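Dextranase (Pseudarthrobacter oxydans, PDB 6NZS) catalyses the endohydrolysis of (1->6)-alpha-D-glucosidic linkages in dextran, as a glycoside hydrolase of family 49. Local coordinates at residues I489-H501 and R524-G536. Sequence-based numbering, arbitrary orientation.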
loop_
_atom_site.group_PDB
_atom_site.type_symbol
_atom_site.label_atom_id
_atom_site.label_comp_id
_atom_site.label_asym_id
_atom_site.label_seq_id
_atom_site.Cartn_x
_atom_site.Cartn_y
_atom_site.Cartn_z
ATOM N N ILE A 489 -15.967 -2.484 -9.695
ATOM C CA ILE A 489 -16.327 -3.398 -8.609
ATOM C C ILE A 489 -16.702 -4.768 -9.156
ATOM O O ILE A 489 -17.506 -4.881 -10.086
ATOM C CB ILE A 489 -17.440 -2.799 -7.722
ATOM C CG1 ILE A 489 -17.769 -3.737 -6.567
ATOM C CG2 ILE A 489 -18.688 -2.483 -8.540
ATOM C CD1 ILE A 489 -18.526 -3.038 -5.426
ATOM N N ARG A 490 -16.140 -5.819 -8.558
ATOM C CA ARG A 490 -16.552 -7.185 -8.864
ATOM C C ARG A 490 -16.786 -7.910 -7.553
ATOM O O ARG A 490 -15.844 -8.129 -6.787
ATOM C CB ARG A 490 -15.533 -7.924 -9.733
ATOM C CG ARG A 490 -15.635 -7.534 -11.199
ATOM C CD ARG A 490 -14.550 -8.147 -12.070
ATOM N NE ARG A 490 -14.538 -7.429 -13.338
ATOM C CZ ARG A 490 -13.576 -7.501 -14.252
ATOM N NH1 ARG A 490 -12.533 -8.296 -14.075
ATOM N NH2 ARG A 490 -13.665 -6.756 -15.348
ATOM N N VAL A 491 -18.034 -8.284 -7.301
ATOM C CA VAL A 491 -18.402 -9.004 -6.090
ATOM C C VAL A 491 -18.857 -10.397 -6.492
ATOM O O VAL A 491 -19.945 -10.562 -7.053
ATOM C CB VAL A 491 -19.500 -8.260 -5.318
ATOM C CG1 VAL A 491 -19.965 -9.083 -4.113
ATOM C CG2 VAL A 491 -18.992 -6.889 -4.864
ATOM N N TYR A 492 -18.024 -11.395 -6.215
ATOM C CA TYR A 492 -18.430 -12.798 -6.274
ATOM C C TYR A 492 -18.761 -13.177 -4.837
ATOM O O TYR A 492 -17.865 -13.448 -4.033
ATOM C CB TYR A 492 -17.332 -13.652 -6.907
ATOM C CG TYR A 492 -16.936 -13.059 -8.241
ATOM C CD1 TYR A 492 -17.732 -13.234 -9.367
ATOM C CD2 TYR A 492 -15.813 -12.249 -8.349
ATOM C CE1 TYR A 492 -17.394 -12.641 -10.579
ATOM C CE2 TYR A 492 -15.469 -11.661 -9.535
ATOM C CZ TYR A 492 -16.253 -11.866 -10.650
ATOM O OH TYR A 492 -15.909 -11.260 -11.839
ATOM N N ALA A 493 -20.051 -13.124 -4.500
ATOM C CA ALA A 493 -20.467 -13.205 -3.102
ATOM C C ALA A 493 -20.327 -14.627 -2.583
ATOM O O ALA A 493 -21.000 -15.543 -3.067
ATOM C CB ALA A 493 -21.907 -12.725 -2.946
ATOM N N LEU A 494 -19.458 -14.802 -1.592
ATOM C CA LEU A 494 -19.258 -16.082 -0.930
ATOM C C LEU A 494 -20.018 -16.166 0.383
ATOM O O LEU A 494 -19.969 -17.205 1.051
ATOM C CB LEU A 494 -17.767 -16.336 -0.699
ATOM C CG LEU A 494 -16.900 -16.363 -1.965
ATOM C CD1 LEU A 494 -15.425 -16.441 -1.594
ATOM C CD2 LEU A 494 -17.301 -17.529 -2.863
ATOM N N SER A 495 -20.724 -15.099 0.747
ATOM C CA SER A 495 -21.509 -14.999 1.965
ATOM C C SER A 495 -22.744 -14.174 1.642
ATOM O O SER A 495 -22.771 -13.442 0.648
ATOM C CB SER A 495 -20.718 -14.272 3.067
ATOM O OG SER A 495 -19.468 -14.892 3.334
ATOM N N ASP A 496 -23.785 -14.310 2.467
ATOM C CA ASP A 496 -24.856 -13.324 2.434
ATOM C C ASP A 496 -24.234 -11.939 2.554
ATOM O O ASP A 496 -23.309 -11.730 3.344
ATOM C CB ASP A 496 -25.830 -13.541 3.594
ATOM C CG ASP A 496 -26.758 -14.727 3.377
ATOM O OD1 ASP A 496 -26.676 -15.418 2.337
ATOM O OD2 ASP A 496 -27.577 -14.984 4.287
ATOM N N THR A 497 -24.725 -10.997 1.750
ATOM C CA THR A 497 -24.093 -9.688 1.616
ATOM C C THR A 497 -25.158 -8.611 1.742
ATOM O O THR A 497 -26.116 -8.590 0.961
ATOM C CB THR A 497 -23.384 -9.592 0.264
ATOM O OG1 THR A 497 -22.363 -10.593 0.193
ATOM C CG2 THR A 497 -22.741 -8.222 0.099
ATOM N N GLU A 498 -25.004 -7.723 2.730
ATOM C CA GLU A 498 -26.045 -6.755 3.049
ATOM C C GLU A 498 -25.469 -5.380 3.352
ATOM O O GLU A 498 -24.429 -5.256 4.007
ATOM C CB GLU A 498 -26.878 -7.218 4.253
ATOM C CG GLU A 498 -27.640 -8.499 3.998
ATOM C CD GLU A 498 -28.055 -9.196 5.273
ATOM O OE1 GLU A 498 -28.118 -8.527 6.323
ATOM O OE2 GLU A 498 -28.314 -10.417 5.214
ATOM N N ASN A 499 -26.171 -4.352 2.883
ATOM C CA ASN A 499 -25.892 -2.957 3.217
ATOM C C ASN A 499 -24.421 -2.588 3.013
ATOM O O ASN A 499 -23.708 -2.179 3.932
ATOM C CB ASN A 499 -26.386 -2.590 4.622
ATOM C CG ASN A 499 -26.512 -1.099 4.806
ATOM O OD1 ASN A 499 -26.843 -0.378 3.870
ATOM N ND2 ASN A 499 -26.232 -0.618 6.015
ATOM N N ILE A 500 -23.986 -2.722 1.769
ATOM C CA ILE A 500 -22.667 -2.275 1.339
ATOM C C ILE A 500 -22.868 -0.941 0.638
ATOM O O ILE A 500 -23.696 -0.835 -0.272
ATOM C CB ILE A 500 -22.036 -3.301 0.384
ATOM C CG1 ILE A 500 -22.131 -4.725 0.958
ATOM C CG2 ILE A 500 -20.602 -2.883 0.023
ATOM C CD1 ILE A 500 -21.451 -4.921 2.302
ATOM N N HIS A 501 -22.138 0.082 1.064
ATOM C CA HIS A 501 -22.332 1.423 0.536
ATOM C C HIS A 501 -21.012 1.921 -0.027
ATOM O O HIS A 501 -19.995 1.904 0.672
ATOM C CB HIS A 501 -22.838 2.362 1.635
ATOM C CG HIS A 501 -23.525 3.585 1.115
ATOM N ND1 HIS A 501 -24.893 3.756 1.173
ATOM C CD2 HIS A 501 -23.028 4.700 0.528
ATOM C CE1 HIS A 501 -25.206 4.928 0.644
ATOM N NE2 HIS A 501 -24.092 5.522 0.247
ATOM N N ARG A 524 -24.196 -14.095 -7.052
ATOM C CA ARG A 524 -24.454 -14.878 -5.848
ATOM C C ARG A 524 -23.993 -16.310 -6.087
ATOM O O ARG A 524 -24.527 -17.002 -6.961
ATOM C CB ARG A 524 -25.946 -14.854 -5.504
ATOM C CG ARG A 524 -26.492 -13.458 -5.271
ATOM C CD ARG A 524 -27.906 -13.465 -4.714
ATOM N NE ARG A 524 -28.899 -13.949 -5.669
ATOM C CZ ARG A 524 -29.802 -14.890 -5.403
ATOM N NH1 ARG A 524 -29.840 -15.471 -4.214
ATOM N NH2 ARG A 524 -30.670 -15.256 -6.336
ATOM N N TYR A 525 -23.002 -16.750 -5.318
ATOM C CA TYR A 525 -22.530 -18.124 -5.404
ATOM C C TYR A 525 -23.349 -19.012 -4.461
ATOM O O TYR A 525 -24.170 -18.529 -3.674
ATOM C CB TYR A 525 -21.024 -18.191 -5.128
ATOM C CG TYR A 525 -20.157 -17.763 -6.310
ATOM C CD1 TYR A 525 -20.718 -17.136 -7.418
ATOM C CD2 TYR A 525 -18.791 -18.007 -6.319
ATOM C CE1 TYR A 525 -19.933 -16.750 -8.499
ATOM C CE2 TYR A 525 -17.998 -17.629 -7.401
ATOM C CZ TYR A 525 -18.580 -17.008 -8.480
ATOM O OH TYR A 525 -17.805 -16.629 -9.558
ATOM N N THR A 526 -23.139 -20.325 -4.564
ATOM C CA THR A 526 -23.870 -21.305 -3.761
ATOM C C THR A 526 -22.910 -22.123 -2.911
ATOM O O THR A 526 -21.693 -22.083 -3.083
ATOM C CB THR A 526 -24.678 -22.279 -4.639
ATOM O OG1 THR A 526 -23.792 -23.246 -5.222
ATOM C CG2 THR A 526 -25.415 -21.546 -5.742
ATOM N N ASN A 527 -23.481 -22.903 -1.992
ATOM C CA ASN A 527 -22.731 -23.963 -1.334
ATOM C C ASN A 527 -22.770 -25.206 -2.223
ATOM O O ASN A 527 -23.432 -25.207 -3.264
ATOM C CB ASN A 527 -23.274 -24.191 0.081
ATOM C CG ASN A 527 -24.727 -24.641 0.110
ATOM O OD1 ASN A 527 -25.293 -25.063 -0.896
ATOM N ND2 ASN A 527 -25.336 -24.550 1.290
ATOM N N PRO A 528 -22.048 -26.276 -1.864
ATOM C CA PRO A 528 -22.097 -27.482 -2.709
ATOM C C PRO A 528 -23.490 -28.065 -2.869
ATOM O O PRO A 528 -23.777 -28.678 -3.905
ATOM C CB PRO A 528 -21.135 -28.447 -2.005
ATOM C CG PRO A 528 -20.172 -27.552 -1.320
ATOM C CD PRO A 528 -20.997 -26.391 -0.835
ATOM N N ALA A 529 -24.369 -27.879 -1.883
ATOM C CA ALA A 529 -25.739 -28.358 -2.006
ATOM C C ALA A 529 -26.567 -27.531 -2.978
ATOM O O ALA A 529 -27.649 -27.976 -3.373
ATOM C CB ALA A 529 -26.414 -28.393 -0.634
ATOM N N GLY A 530 -26.093 -26.348 -3.371
ATOM C CA GLY A 530 -26.795 -25.520 -4.326
ATOM C C GLY A 530 -27.572 -24.367 -3.735
ATOM O O GLY A 530 -28.259 -23.663 -4.483
ATOM N N GLU A 531 -27.494 -24.152 -2.427
ATOM C CA GLU A 531 -28.197 -23.039 -1.801
ATOM C C GLU A 531 -27.418 -21.754 -2.053
ATOM O O GLU A 531 -26.229 -21.671 -1.726
ATOM C CB GLU A 531 -28.336 -23.283 -0.302
ATOM C CG GLU A 531 -29.079 -22.172 0.430
ATOM C CD GLU A 531 -29.109 -22.375 1.930
ATOM O OE1 GLU A 531 -28.688 -23.454 2.400
ATOM O OE2 GLU A 531 -29.553 -21.445 2.641
ATOM N N LYS A 532 -28.090 -20.757 -2.625
ATOM C CA LYS A 532 -27.448 -19.498 -2.981
ATOM C C LYS A 532 -27.364 -18.576 -1.775
ATOM O O LYS A 532 -28.293 -18.496 -0.968
ATOM C CB LYS A 532 -28.261 -18.782 -4.062
ATOM C CG LYS A 532 -27.918 -19.167 -5.484
ATOM C CD LYS A 532 -28.264 -18.060 -6.459
ATOM C CE LYS A 532 -28.682 -18.640 -7.793
ATOM N NZ LYS A 532 -28.726 -17.605 -8.854
ATOM N N VAL A 533 -26.243 -17.859 -1.661
ATOM C CA VAL A 533 -26.220 -16.722 -0.752
ATOM C C VAL A 533 -27.202 -15.668 -1.255
ATOM O O VAL A 533 -27.601 -15.648 -2.425
ATOM C CB VAL A 533 -24.818 -16.113 -0.580
ATOM C CG1 VAL A 533 -23.830 -17.171 -0.137
ATOM C CG2 VAL A 533 -24.357 -15.439 -1.878
ATOM N N THR A 534 -27.595 -14.778 -0.352
ATOM C CA THR A 534 -28.511 -13.699 -0.673
ATOM C C THR A 534 -27.777 -12.367 -0.626
ATOM O O THR A 534 -26.855 -12.169 0.173
ATOM C CB THR A 534 -29.684 -13.675 0.309
ATOM O OG1 THR A 534 -29.201 -13.371 1.620
ATOM C CG2 THR A 534 -30.374 -15.031 0.339
ATOM N N ILE A 535 -28.172 -11.461 -1.513
ATOM C CA ILE A 535 -27.791 -10.058 -1.423
ATOM C C ILE A 535 -29.020 -9.286 -0.977
ATOM O O ILE A 535 -30.119 -9.489 -1.515
ATOM C CB ILE A 535 -27.247 -9.521 -2.756
ATOM C CG1 ILE A 535 -26.075 -10.379 -3.215
ATOM C CG2 ILE A 535 -26.824 -8.070 -2.594
ATOM C CD1 ILE A 535 -25.647 -10.090 -4.614
ATOM N N GLY A 536 -28.843 -8.438 0.028
ATOM C CA GLY A 536 -29.969 -7.720 0.587
ATOM C C GLY A 536 -30.717 -6.909 -0.454
ATOM O O GLY A 536 -30.191 -6.553 -1.514
HETATM O O HOH W 1 -30.413 -14.489 3.951
HETATM O O HOH W 2 -29.130 -10.883 2.420
#
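Backbone pairing between successive coils of the family 49 beta-solenoid ties the corner A493-T497, where strand 489-493 gives way to strand 495-507, to the loop after strand 521-524, which has a type I turn, N527-G530, at its tip. A493 and R524 form a parallel bridge, and Y525 N donates to A493 O (3.2 Å). At the far end of the corner, T497 pairs with the returning chain in a single backbone bridge to I535: its N bonds T534 O and its O accepts G536 N, both at 2.9 Å. D496 adds a side-chain bond. Its CB starts out across the loop, but with CG beside the backbone N (chi1 -76°) the carboxylate swings to T534, where OD1 takes T534 N at 2.9 Å, nearly straight at hydrogen (167°) but from above the carboxylate plane. T534 OG1 shares one water with D496 OD2 and a second with E498 OE2. V533 packs against the bend, CG2 3.8 Å from A493 CB and CG1 against the S495 backbone. Y525 runs alongside Y492; Y492 CB lies over the face of the Y525 ring, a CH-pi contact 4.3 Å from the centroid, while L494 CD2 meets Y525 CD2; the Y492 hydroxyl bonds H521. R524 NH1 reaches V533 O, linking the loop's two arms. Three of the four direct hydrogen bonds across the contact are backbone to backbone and the fourth uses the D496 carboxylate, so most of this pairing would depend little on side-chain identity.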